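Long-range contacts in endonuclease 2 (Arabidopsis thaliana, PDB 4CXO), which cleaves RNA and single-stranded DNA, and double-stranded DNA less efficiently, to 5'-phosphorylated products with the help of three divalent metal ions: residues A[58-63]-A[82-87]; A[125-130]-A[152-157]. All coordinates share one frame; numbering follows the deposited sequence.

Interaction 1 of 2, residues A[58-63]-A[82-87]; sequences HYINTP and GRCVAG. With ZN (zinc ion), chain H; TMP (thymidine-5'-phosphate), chain E; NAG (2-acetamido-2-deoxy-beta-D-glucopyranose), chain B; TMP (thymidine-5'-phosphate), chain G.
The backbone oxygen of Y59 accepts a single hydrogen bond from V85 N (3.1 Å, N-H...O angle 152°), a donor in the first turn of helix 85-96. This bond ties the residue just before strand 60-62 to the helix start, where C84 holds the N-cap position.

Apolar contacts lie beside this bond. I60 uses its longer branch: CG1 lies anti to the carbonyl carbon (chi1 -71°), which brings it to 3.5 Å from C84 SG. The same CG1 is 3.8 Å from V85 CG1, where the two side chains cross at about a right angle, and I60 CD1 extends to the methyl of A86. V85 CB also rests 3.7 Å from H58 C.

The outer faces of the two segments serve ligands. H58 ND1 coordinates a zinc ion that D45, H120 and D124 also bind. One face of the Y59 ring is covered by the thymine of TMP, whose C4 lies 3.7 Å above the ring plane over its centre, while N61 ND2 donates to thymine O4 at 2.8 Å in a nearly straight bond (165°). Together with N140 ND2, which also bonds to this TMP, these contacts would hold the base in the TMP pocket. Just before the helix, both terminal nitrogens of R83 donate to O3 of an N-acetylglucosamine, which lies in the guanidinium plane; NH2 also reaches W53 O.

C84 is joined by a disulfide to C74, just after helix 70-73. I60 and A86 both meet Y68. I60 also touches D73 of helix 70-73 and A210 of helix 206-221, and A86 touches D207 of the latter, which places the strand among helices 70-73, 85-96 and 206-221.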
ATOM      1  N   HIS A  58      -4.328   3.615   8.694  1.00 18.93           N
ATOM      2  CA  HIS A  58      -3.447   2.786   7.879  1.00 21.71           C
ATOM      3  C   HIS A  58      -4.077   1.517   7.364  1.00 19.75           C
ATOM      4  O   HIS A  58      -3.491   0.841   6.507  1.00 19.92           O
ATOM      5  CB  HIS A  58      -2.183   2.441   8.648  1.00 21.75           C
ATOM      6  CG  HIS A  58      -1.314   3.622   8.894  1.00 21.04           C
ATOM      7  ND1 HIS A  58      -0.086   3.766   8.295  1.00 18.69           N
ATOM      8  CD2 HIS A  58      -1.508   4.741   9.635  1.00 20.18           C
ATOM      9  CE1 HIS A  58       0.458   4.906   8.675  1.00 21.74           C
ATOM     10  NE2 HIS A  58      -0.387   5.520   9.486  1.00 21.39           N
ATOM     11  N   TYR A  59      -5.252   1.174   7.877  1.00 20.03           N
ATOM     12  CA  TYR A  59      -5.835  -0.133   7.575  1.00 21.49           C
ATOM     13  C   TYR A  59      -7.360  -0.134   7.597  1.00 21.54           C
ATOM     14  O   TYR A  59      -7.999   0.887   7.879  1.00 21.41           O
ATOM     15  CB  TYR A  59      -5.282  -1.185   8.546  1.00 21.19           C
ATOM     16  CG  TYR A  59      -5.546  -0.876   9.991  1.00 23.15           C
ATOM     17  CD1 TYR A  59      -6.772  -1.179  10.573  1.00 24.46           C
ATOM     18  CD2 TYR A  59      -4.575  -0.276  10.782  1.00 24.36           C
ATOM     19  CE1 TYR A  59      -7.035  -0.876  11.896  1.00 26.67           C
ATOM     20  CE2 TYR A  59      -4.827   0.028  12.109  1.00 27.03           C
ATOM     21  CZ  TYR A  59      -6.060  -0.276  12.655  1.00 28.18           C
ATOM     22  OH  TYR A  59      -6.321   0.025  13.961  1.00 31.75           O
ATOM     23  N   ILE A  60      -7.913  -1.304   7.282  1.00 21.29           N
ATOM     24  CA  ILE A  60      -9.342  -1.591   7.361  1.00 21.25           C
ATOM     25  C   ILE A  60      -9.487  -2.928   8.034  1.00 23.35           C
ATOM     26  O   ILE A  60      -8.746  -3.854   7.716  1.00 23.53           O
ATOM     27  CB  ILE A  60      -9.966  -1.701   5.953  1.00 22.87           C
ATOM     28  CG1 ILE A  60     -10.026  -0.326   5.302  1.00 24.01           C
ATOM     29  CG2 ILE A  60     -11.366  -2.296   6.012  1.00 26.20           C
ATOM     30  CD1 ILE A  60     -10.302  -0.333   3.809  1.00 23.61           C
ATOM     31  N   ASN A  61     -10.444  -3.033   8.950  1.00 25.65           N
ATOM     32  CA  ASN A  61     -10.835  -4.311   9.526  1.00 24.30           C
ATOM     33  C   ASN A  61     -12.181  -4.738   8.984  1.00 24.94           C
ATOM     34  O   ASN A  61     -13.114  -3.936   8.894  1.00 28.06           O
ATOM     35  CB  ASN A  61     -10.946  -4.219  11.041  1.00 27.81           C
ATOM     36  CG  ASN A  61      -9.601  -4.150  11.743  1.00 27.99           C
ATOM     37  OD1 ASN A  61      -9.504  -3.573  12.815  1.00 32.81           O
ATOM     38  ND2 ASN A  61      -8.576  -4.749  11.163  1.00 29.26           N
ATOM     39  N   THR A  62     -12.280  -6.013   8.647  1.00 28.35           N
ATOM     40  CA  THR A  62     -13.513  -6.596   8.147  1.00 27.82           C
ATOM     41  C   THR A  62     -13.942  -7.759   9.044  1.00 29.70           C
ATOM     42  O   THR A  62     -13.178  -8.241   9.869  1.00 27.89           O
ATOM     43  CB  THR A  62     -13.314  -7.144   6.729  1.00 28.67           C
ATOM     44  OG1 THR A  62     -12.417  -8.262   6.779  1.00 29.46           O
ATOM     45  CG2 THR A  62     -12.749  -6.088   5.808  1.00 33.03           C
ATOM     46  N   PRO A  63     -15.182  -8.231   8.876  1.00 31.89           N
ATOM     47  CA  PRO A  63     -15.562  -9.480   9.524  1.00 33.94           C
ATOM     48  C   PRO A  63     -14.792 -10.662   8.939  1.00 33.57           C
ATOM     49  O   PRO A  63     -14.056 -10.512   7.962  1.00 34.35           O
ATOM     50  CB  PRO A  63     -17.057  -9.597   9.212  1.00 34.64           C
ATOM     51  CG  PRO A  63     -17.494  -8.206   8.885  1.00 33.82           C
ATOM     52  CD  PRO A  63     -16.317  -7.587   8.208  1.00 31.57           C
ATOM     53  N   GLY A  82     -15.606   6.547   8.487  1.00 33.91           N
ATOM     54  CA  GLY A  82     -14.574   7.180   7.670  1.00 29.38           C
ATOM     55  C   GLY A  82     -13.145   6.966   8.148  1.00 29.42           C
ATOM     56  O   GLY A  82     -12.189   7.249   7.417  1.00 29.56           O
ATOM     57  N   ARG A  83     -12.969   6.449   9.353  1.00 27.19           N
ATOM     58  CA  ARG A  83     -11.634   6.376   9.926  1.00 27.57           C
ATOM     59  C   ARG A  83     -10.981   5.035   9.615  1.00 26.05           C
ATOM     60  O   ARG A  83     -10.849   4.168  10.460  1.00 25.08           O
ATOM     61  CB  ARG A  83     -11.696   6.681  11.413  1.00 31.76           C
ATOM     62  CG  ARG A  83     -12.336   8.047  11.654  1.00 32.02           C
ATOM     63  CD  ARG A  83     -11.821   8.726  12.905  1.00 31.96           C
ATOM     64  NE  ARG A  83     -10.395   9.041  12.813  1.00 33.67           N
ATOM     65  CZ  ARG A  83      -9.885  10.114  12.208  1.00 32.58           C
ATOM     66  NH1 ARG A  83     -10.672  11.004  11.617  1.00 34.37           N
ATOM     67  NH2 ARG A  83      -8.566  10.295  12.194  1.00 31.18           N
ATOM     68  N   CYS A  84     -10.608   4.890   8.352  1.00 23.50           N
ATOM     69  CA  CYS A  84      -9.905   3.719   7.857  1.00 21.90           C
ATOM     70  C   CYS A  84      -9.134   4.199   6.639  1.00 21.24           C
ATOM     71  O   CYS A  84      -9.303   5.342   6.211  1.00 21.54           O
ATOM     72  CB  CYS A  84     -10.895   2.619   7.485  1.00 23.27           C
ATOM     73  SG  CYS A  84     -11.661   2.771   5.856  1.00 24.92           S
ATOM     74  N   VAL A  85      -8.301   3.335   6.066  1.00 20.68           N
ATOM     75  CA  VAL A  85      -7.411   3.775   4.995  1.00 19.90           C
ATOM     76  C   VAL A  85      -8.178   4.271   3.757  1.00 20.02           C
ATOM     77  O   VAL A  85      -7.733   5.197   3.088  1.00 21.08           O
ATOM     78  CB  VAL A  85      -6.326   2.714   4.664  1.00 19.61           C
ATOM     79  CG1 VAL A  85      -6.922   1.464   4.059  1.00 21.41           C
ATOM     80  CG2 VAL A  85      -5.228   3.309   3.779  1.00 20.51           C
ATOM     81  N   ALA A  86      -9.341   3.695   3.467  1.00 21.50           N
ATOM     82  CA  ALA A  86     -10.144   4.169   2.350  1.00 21.25           C
ATOM     83  C   ALA A  86     -10.648   5.567   2.620  1.00 20.56           C
ATOM     84  O   ALA A  86     -10.566   6.427   1.760  1.00 22.45           O
ATOM     85  CB  ALA A  86     -11.313   3.246   2.070  1.00 21.05           C
ATOM     86  N   GLY A  87     -11.168   5.784   3.819  1.00 21.24           N
ATOM     87  CA  GLY A  87     -11.669   7.113   4.210  1.00 21.95           C
ATOM     88  C   GLY A  87     -10.566   8.154   4.177  1.00 21.95           C
ATOM     89  O   GLY A  87     -10.781   9.288   3.762  1.00 24.85           O
TER
HETATM   90 ZN    ZN H 451       1.303   2.475   7.278  1.00 22.71          ZN
HETATM   91  P   TMP E 401       0.295  -2.488  15.534  0.70 60.34           P
HETATM   92  O1P TMP E 401      -0.521  -1.288  15.938  0.70 64.80           O
HETATM   93  O2P TMP E 401       1.754  -2.384  15.914  0.70 58.57           O
HETATM   94  O3P TMP E 401      -0.349  -3.828  15.822  0.70 59.16           O
HETATM   95  O5' TMP E 401       0.325  -2.431  13.931  0.70 45.23           O
HETATM   96  C5' TMP E 401       1.193  -3.323  13.240  0.70 41.77           C
HETATM   97  C4' TMP E 401       0.869  -3.363  11.753  1.00 37.53           C
HETATM   98  O4' TMP E 401      -0.402  -3.948  11.467  1.00 39.72           O
HETATM   99  C3' TMP E 401       0.759  -1.993  11.128  1.00 37.87           C
HETATM  100  O3' TMP E 401       1.223  -2.195   9.801  1.00 28.38           O
HETATM  101  C2' TMP E 401      -0.720  -1.636  11.109  1.00 40.72           C
HETATM  102  C1' TMP E 401      -1.318  -3.015  10.848  1.00 38.23           C
HETATM  103  N1  TMP E 401      -2.648  -3.352  11.389  1.00 33.73           N
HETATM  104  C2  TMP E 401      -3.641  -3.899  10.533  1.00 32.94           C
HETATM  105  O2  TMP E 401      -3.419  -4.036   9.303  1.00 34.17           O
HETATM  106  N3  TMP E 401      -4.844  -4.262  11.014  1.00 32.64           N
HETATM  107  C4  TMP E 401      -5.126  -4.121  12.313  1.00 30.47           C
HETATM  108  O4  TMP E 401      -6.245  -4.463  12.728  1.00 39.42           O
HETATM  109  C5  TMP E 401      -4.101  -3.565  13.238  1.00 30.01           C
HETATM  110  C5M TMP E 401      -4.355  -3.381  14.702  1.00 35.53           C
HETATM  111  C6  TMP E 401      -2.880  -3.212  12.709  1.00 33.99           C
HETATM  112  C1  NAG B   1      -8.532  14.189   7.369  1.00 27.39           C
HETATM  113  C2  NAG B   1      -8.635  13.219   8.567  1.00 26.56           C
HETATM  114  C3  NAG B   1      -8.652  14.020   9.862  1.00 27.39           C
HETATM  115  C4  NAG B   1      -7.469  14.994   9.889  1.00 28.41           C
HETATM  116  C5  NAG B   1      -7.304  15.746   8.563  1.00 27.06           C
HETATM  117  C6  NAG B   1      -5.992  16.517   8.502  1.00 27.36           C
HETATM  118  C7  NAG B   1      -9.772  11.085   7.989  1.00 29.13           C
HETATM  119  C8  NAG B   1      -8.551  10.663   7.284  1.00 20.81           C
HETATM  120  N2  NAG B   1      -9.758  12.286   8.553  1.00 27.33           N
HETATM  121  O3  NAG B   1      -8.682  13.166  10.998  1.00 28.26           O
HETATM  122  O4  NAG B   1      -7.697  15.999  10.851  1.00 28.29           O
HETATM  123  O5  NAG B   1      -7.327  14.881   7.450  1.00 27.65           O
HETATM  124  O6  NAG B   1      -4.878  15.685   8.784  1.00 28.56           O
HETATM  125  O7  NAG B   1     -10.744  10.308   8.003  1.00 43.67           O
HETATM  126  P   TMP G 431     -15.311  12.552   2.587  1.00 52.25           P
HETATM  127  O1P TMP G 431     -14.089  12.735   1.670  1.00 36.28           O
HETATM  128  O2P TMP G 431     -16.399  13.584   2.774  1.00 52.22           O
HETATM  129  O5' TMP G 431     -14.922  11.982   4.043  1.00 48.07           O
HETATM  130  C5' TMP G 431     -13.979  10.921   4.265  1.00 43.40           C
HETATM  131  C4' TMP G 431     -13.435  11.051   5.687  1.00 47.10           C
HETATM  132  O4' TMP G 431     -12.511  12.145   5.737  1.00 44.73           O
HETATM  133  C3' TMP G 431     -14.508  11.352   6.734  1.00 49.21           C
HETATM  134  O3' TMP G 431     -14.281  10.583   7.922  1.00 42.83           O
HETATM  135  C2' TMP G 431     -14.367  12.834   7.045  1.00 48.40           C
HETATM  136  C1' TMP G 431     -12.917  13.143   6.686  1.00 47.29           C
HETATM  137  N1  TMP G 431     -12.705  14.494   6.131  1.00 44.17           N
HETATM  138  C2  TMP G 431     -12.113  15.523   6.919  1.00 41.98           C
HETATM  139  O2  TMP G 431     -11.782  15.309   8.106  1.00 48.13           O
HETATM  140  N3  TMP G 431     -11.903  16.749   6.412  1.00 46.04           N
HETATM  141  C4  TMP G 431     -12.231  17.054   5.148  1.00 48.33           C
HETATM  142  O4  TMP G 431     -12.024  18.213   4.703  1.00 51.30           O
HETATM  143  C5  TMP G 431     -12.843  15.997   4.296  1.00 46.62           C
HETATM  144  C5M TMP G 431     -13.243  16.258   2.869  1.00 50.51           C
HETATM  145  C6  TMP G 431     -13.046  14.742   4.854  1.00 50.53           C

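Interaction 2 of 2, residues A[125-130]-A[152-157]; sequences IHQPLH and NLHHIW. With ZN (zinc ion), chain I; TMP (thymidine-5'-phosphate), chain E.
H130 and H154 present NE2 to one zinc ion, at 2.2 and 2.1 Å, in the metal cluster of the S1/P1 nuclease fold. The two side chains cross at about a right angle, the ring planes 39° apart, and D158 and the 3'-oxygen of TMP join the coordination. H154 reaches the metal because its CG is anti to the backbone N (chi1 -175°), which swings the ring out from the first turn of helix 153-169. TMP O4' lies over one face of that ring and Q127 NE2 over the other, both offset toward the rim, and L129 O sits in plane at its edge. The remaining nitrogens also have partners: H130 ND1 donates to H58 O, and H154 ND1 bonds to G138 O.

Q127 bends at chi2 so that its amide lies alongside W157 CB, 3.5 Å from NE2, with amide and indole planes 25° apart. OE1 accepts from L129 N and NE2 donates to D158 OD1, so both ends of the amide are gripped. Replacing this glutamine by an alanine is likely to leave L129 N and D158 OD1 without their amide partners and to open a gap beside W157 CB.

P128 and L129 meet the indole at about right angles. P128 CG touches CZ3 on the six-membered ring, whereas the pyrrole side receives L129; W157 NE1 bonds to Y235 OH in helix 233-262. N152 caps the helix through OD1, which accepts from H155 N. L129 wedges between the helix residues, its CD1 3.7 Å from W157 CD1 and 3.9 Å from L153 CG.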
ATOM      1  N   ILE A 125      -3.246   0.585   1.338  1.00 18.65           N
ATOM      2  CA  ILE A 125      -4.523  -0.022   0.943  1.00 16.84           C
ATOM      3  C   ILE A 125      -4.289  -1.160  -0.023  1.00 17.86           C
ATOM      4  O   ILE A 125      -5.211  -1.922  -0.278  1.00 18.66           O
ATOM      5  CB  ILE A 125      -5.520   1.007   0.356  1.00 17.78           C
ATOM      6  CG1 ILE A 125      -6.947   0.455   0.396  1.00 20.74           C
ATOM      7  CG2 ILE A 125      -5.135   1.434  -1.047  1.00 18.39           C
ATOM      8  CD1 ILE A 125      -8.028   1.500   0.215  1.00 21.25           C
ATOM      9  N   HIS A 126      -3.075  -1.285  -0.558  1.00 16.97           N
ATOM     10  CA  HIS A 126      -2.749  -2.414  -1.441  1.00 16.10           C
ATOM     11  C   HIS A 126      -2.082  -3.574  -0.741  1.00 16.86           C
ATOM     12  O   HIS A 126      -1.854  -4.623  -1.364  1.00 16.84           O
ATOM     13  CB  HIS A 126      -1.873  -1.942  -2.617  1.00 15.55           C
ATOM     14  CG  HIS A 126      -2.659  -1.235  -3.680  1.00 16.29           C
ATOM     15  ND1 HIS A 126      -3.007   0.095  -3.596  1.00 16.72           N
ATOM     16  CD2 HIS A 126      -3.209  -1.694  -4.824  1.00 16.10           C
ATOM     17  CE1 HIS A 126      -3.714   0.430  -4.659  1.00 15.52           C
ATOM     18  NE2 HIS A 126      -3.861  -0.644  -5.412  1.00 16.46           N
ATOM     19  N   GLN A 127      -1.749  -3.413   0.535  1.00 15.89           N
ATOM     20  CA  GLN A 127      -1.182  -4.533   1.286  1.00 17.26           C
ATOM     21  C   GLN A 127      -2.391  -5.373   1.685  1.00 16.21           C
ATOM     22  O   GLN A 127      -3.265  -4.892   2.384  1.00 17.77           O
ATOM     23  CB  GLN A 127      -0.399  -4.015   2.500  1.00 18.31           C
ATOM     24  CG  GLN A 127       0.751  -4.911   2.961  1.00 18.24           C
ATOM     25  CD  GLN A 127       0.316  -6.138   3.758  1.00 18.77           C
ATOM     26  OE1 GLN A 127      -0.435  -6.965   3.267  1.00 17.87           O
ATOM     27  NE2 GLN A 127       0.844  -6.288   4.967  1.00 17.04           N
ATOM     28  N   PRO A 128      -2.476  -6.634   1.210  1.00 16.88           N
ATOM     29  CA  PRO A 128      -3.688  -7.410   1.482  1.00 16.98           C
ATOM     30  C   PRO A 128      -4.097  -7.481   2.951  1.00 18.12           C
ATOM     31  O   PRO A 128      -5.284  -7.368   3.257  1.00 19.44           O
ATOM     32  CB  PRO A 128      -3.329  -8.804   0.965  1.00 17.34           C
ATOM     33  CG  PRO A 128      -2.381  -8.531  -0.151  1.00 18.31           C
ATOM     34  CD  PRO A 128      -1.567  -7.354   0.308  1.00 16.69           C
ATOM     35  N   LEU A 129      -3.145  -7.638   3.860  1.00 18.77           N
ATOM     36  CA  LEU A 129      -3.486  -7.766   5.262  1.00 18.47           C
ATOM     37  C   LEU A 129      -3.777  -6.425   5.924  1.00 19.09           C
ATOM     38  O   LEU A 129      -4.130  -6.386   7.087  1.00 24.66           O
ATOM     39  CB  LEU A 129      -2.410  -8.547   6.016  1.00 19.50           C
ATOM     40  CG  LEU A 129      -2.392 -10.034   5.698  1.00 19.21           C
ATOM     41  CD1 LEU A 129      -1.249 -10.731   6.412  1.00 19.79           C
ATOM     42  CD2 LEU A 129      -3.722 -10.670   6.040  1.00 20.17           C
ATOM     43  N   HIS A 130      -3.671  -5.327   5.183  1.00 19.10           N
ATOM     44  CA  HIS A 130      -4.193  -4.055   5.656  1.00 17.52           C
ATOM     45  C   HIS A 130      -5.691  -3.893   5.397  1.00 19.43           C
ATOM     46  O   HIS A 130      -6.270  -2.888   5.761  1.00 21.68           O
ATOM     47  CB  HIS A 130      -3.427  -2.893   5.027  1.00 18.20           C
ATOM     48  CG  HIS A 130      -2.156  -2.582   5.736  1.00 19.09           C
ATOM     49  ND1 HIS A 130      -1.918  -1.364   6.326  1.00 19.98           N
ATOM     50  CD2 HIS A 130      -1.076  -3.349   6.005  1.00 18.33           C
ATOM     51  CE1 HIS A 130      -0.736  -1.385   6.913  1.00 19.04           C
ATOM     52  NE2 HIS A 130      -0.217  -2.590   6.755  1.00 18.53           N
ATOM     53  N   ASN A 152       5.319 -12.675  12.673  1.00 23.07           N
ATOM     54  CA  ASN A 152       3.874 -12.762  12.493  1.00 22.59           C
ATOM     55  C   ASN A 152       3.512 -12.576  11.024  1.00 21.66           C
ATOM     56  O   ASN A 152       4.299 -12.042  10.238  1.00 21.86           O
ATOM     57  CB  ASN A 152       3.101 -11.815  13.414  1.00 21.92           C
ATOM     58  CG  ASN A 152       3.206 -10.360  13.002  1.00 24.58           C
ATOM     59  OD1 ASN A 152       2.789  -9.970  11.912  1.00 25.64           O
ATOM     60  ND2 ASN A 152       3.748  -9.544  13.886  1.00 30.97           N
ATOM     61  N   LEU A 153       2.327 -13.055  10.653  1.00 22.19           N
ATOM     62  CA  LEU A 153       1.931 -13.086   9.246  1.00 18.91           C
ATOM     63  C   LEU A 153       1.827 -11.692   8.652  1.00 18.83           C
ATOM     64  O   LEU A 153       2.198 -11.480   7.514  1.00 19.52           O
ATOM     65  CB  LEU A 153       0.608 -13.819   9.068  1.00 21.19           C
ATOM     66  CG  LEU A 153       0.227 -14.089   7.620  1.00 20.50           C
ATOM     67  CD1 LEU A 153       1.251 -14.939   6.872  1.00 21.24           C
ATOM     68  CD2 LEU A 153      -1.149 -14.726   7.618  1.00 19.48           C
ATOM     69  N   HIS A 154       1.327 -10.742   9.421  1.00 18.69           N
ATOM     70  CA  HIS A 154       1.247  -9.375   8.920  1.00 19.11           C
ATOM     71  C   HIS A 154       2.625  -8.847   8.497  1.00 18.43           C
ATOM     72  O   HIS A 154       2.782  -8.282   7.406  1.00 18.85           O
ATOM     73  CB  HIS A 154       0.608  -8.459   9.947  1.00 19.51           C
ATOM     74  CG  HIS A 154       0.399  -7.076   9.442  1.00 21.32           C
ATOM     75  ND1 HIS A 154      -0.792  -6.650   8.893  1.00 20.19           N
ATOM     76  CD2 HIS A 154       1.264  -6.050   9.315  1.00 21.92           C
ATOM     77  CE1 HIS A 154      -0.661  -5.398   8.492  1.00 21.03           C
ATOM     78  NE2 HIS A 154       0.581  -5.016   8.728  1.00 19.51           N
ATOM     79  N   HIS A 155       3.608  -9.033   9.366  1.00 18.70           N
ATOM     80  CA  HIS A 155       4.984  -8.589   9.116  1.00 21.11           C
ATOM     81  C   HIS A 155       5.592  -9.278   7.902  1.00 19.38           C
ATOM     82  O   HIS A 155       6.385  -8.707   7.170  1.00 18.92           O
ATOM     83  CB  HIS A 155       5.847  -8.860  10.348  1.00 23.63           C
ATOM     84  CG  HIS A 155       7.176  -8.186  10.308  1.00 26.83           C
ATOM     85  ND1 HIS A 155       8.303  -8.794   9.802  1.00 28.98           N
ATOM     86  CD2 HIS A 155       7.556  -6.948  10.693  1.00 33.61           C
ATOM     87  CE1 HIS A 155       9.321  -7.961   9.881  1.00 27.75           C
ATOM     88  NE2 HIS A 155       8.898  -6.838  10.430  1.00 31.64           N
ATOM     89  N   ILE A 156       5.206 -10.519   7.687  1.00 17.64           N
ATOM     90  CA  ILE A 156       5.673 -11.266   6.532  1.00 18.94           C
ATOM     91  C   ILE A 156       5.225 -10.576   5.259  1.00 18.49           C
ATOM     92  O   ILE A 156       6.009 -10.437   4.330  1.00 16.87           O
ATOM     93  CB  ILE A 156       5.216 -12.733   6.619  1.00 18.97           C
ATOM     94  CG1 ILE A 156       6.111 -13.453   7.632  1.00 21.10           C
ATOM     95  CG2 ILE A 156       5.278 -13.433   5.276  1.00 19.63           C
ATOM     96  CD1 ILE A 156       5.588 -14.787   8.090  1.00 20.71           C
ATOM     97  N   TRP A 157       3.992 -10.080   5.261  1.00 18.59           N
ATOM     98  CA  TRP A 157       3.452  -9.351   4.115  1.00 18.06           C
ATOM     99  C   TRP A 157       3.970  -7.907   4.024  1.00 18.05           C
ATOM    100  O   TRP A 157       4.240  -7.403   2.928  1.00 17.41           O
ATOM    101  CB  TRP A 157       1.919  -9.456   4.110  1.00 18.86           C
ATOM    102  CG  TRP A 157       1.509 -10.768   3.549  1.00 17.55           C
ATOM    103  CD1 TRP A 157       1.486 -11.961   4.193  1.00 17.82           C
ATOM    104  CD2 TRP A 157       1.164 -11.031   2.197  1.00 17.61           C
ATOM    105  NE1 TRP A 157       1.130 -12.968   3.324  1.00 18.57           N
ATOM    106  CE2 TRP A 157       0.918 -12.416   2.088  1.00 17.79           C
ATOM    107  CE3 TRP A 157       1.041 -10.230   1.059  1.00 18.43           C
ATOM    108  CZ2 TRP A 157       0.542 -13.008   0.905  1.00 20.73           C
ATOM    109  CZ3 TRP A 157       0.673 -10.824  -0.125  1.00 17.98           C
ATOM    110  CH2 TRP A 157       0.428 -12.204  -0.192  1.00 20.26           C
TER
HETATM  111 ZN    ZN I 452       1.452  -3.201   7.979  1.00 22.23          ZN
HETATM  112  P   TMP E 401       0.295  -2.488  15.534  0.70 60.34           P
HETATM  113  O1P TMP E 401      -0.521  -1.288  15.938  0.70 64.80           O
HETATM  114  O2P TMP E 401       1.754  -2.384  15.914  0.70 58.57           O
HETATM  115  O3P TMP E 401      -0.349  -3.828  15.822  0.70 59.16           O
HETATM  116  O5' TMP E 401       0.325  -2.431  13.931  0.70 45.23           O
HETATM  117  C5' TMP E 401       1.193  -3.323  13.240  0.70 41.77           C
HETATM  118  C4' TMP E 401       0.869  -3.363  11.753  1.00 37.53           C
HETATM  119  O4' TMP E 401      -0.402  -3.948  11.467  1.00 39.72           O
HETATM  120  C3' TMP E 401       0.759  -1.993  11.128  1.00 37.87           C
HETATM  121  O3' TMP E 401       1.223  -2.195   9.801  1.00 28.38           O
HETATM  122  C2' TMP E 401      -0.720  -1.636  11.109  1.00 40.72           C
HETATM  123  C1' TMP E 401      -1.318  -3.015  10.848  1.00 38.23           C
HETATM  124  N1  TMP E 401      -2.648  -3.352  11.389  1.00 33.73           N
HETATM  125  C2  TMP E 401      -3.641  -3.899  10.533  1.00 32.94           C
HETATM  126  O2  TMP E 401      -3.419  -4.036   9.303  1.00 34.17           O
HETATM  127  N3  TMP E 401      -4.844  -4.262  11.014  1.00 32.64           N
HETATM  128  C4  TMP E 401      -5.126  -4.121  12.313  1.00 30.47           C
HETATM  129  O4  TMP E 401      -6.245  -4.463  12.728  1.00 39.42           O
HETATM  130  C5  TMP E 401      -4.101  -3.565  13.238  1.00 30.01           C
HETATM  131  C5M TMP E 401      -4.355  -3.381  14.702  1.00 35.53           C
HETATM  132  C6  TMP E 401      -2.880  -3.212  12.709  1.00 33.99           C

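In the fold
Interaction 1 closes before interaction 2 opens along the chain, and their centres lie 14 Å apart within the single, mainly helical S1/P1 nuclease fold. Besides the imidazole bond between them, I60 N probably donates to H130 O (2.7 Å), and V85 CG1 packs against I125 CG1. Helix 206-221 contacts both. Each contact supplies histidine ligands to a different zinc ion, H58 to one, H130 and H154 to the other; helix 111-124, between them in sequence, adds H120 and D124. Both meet the same TMP: 58-63 at its base, interaction 2 at the sugar, its 3'-oxygen and the base O2, an arrangement that probably sets the base contacts next to the metals.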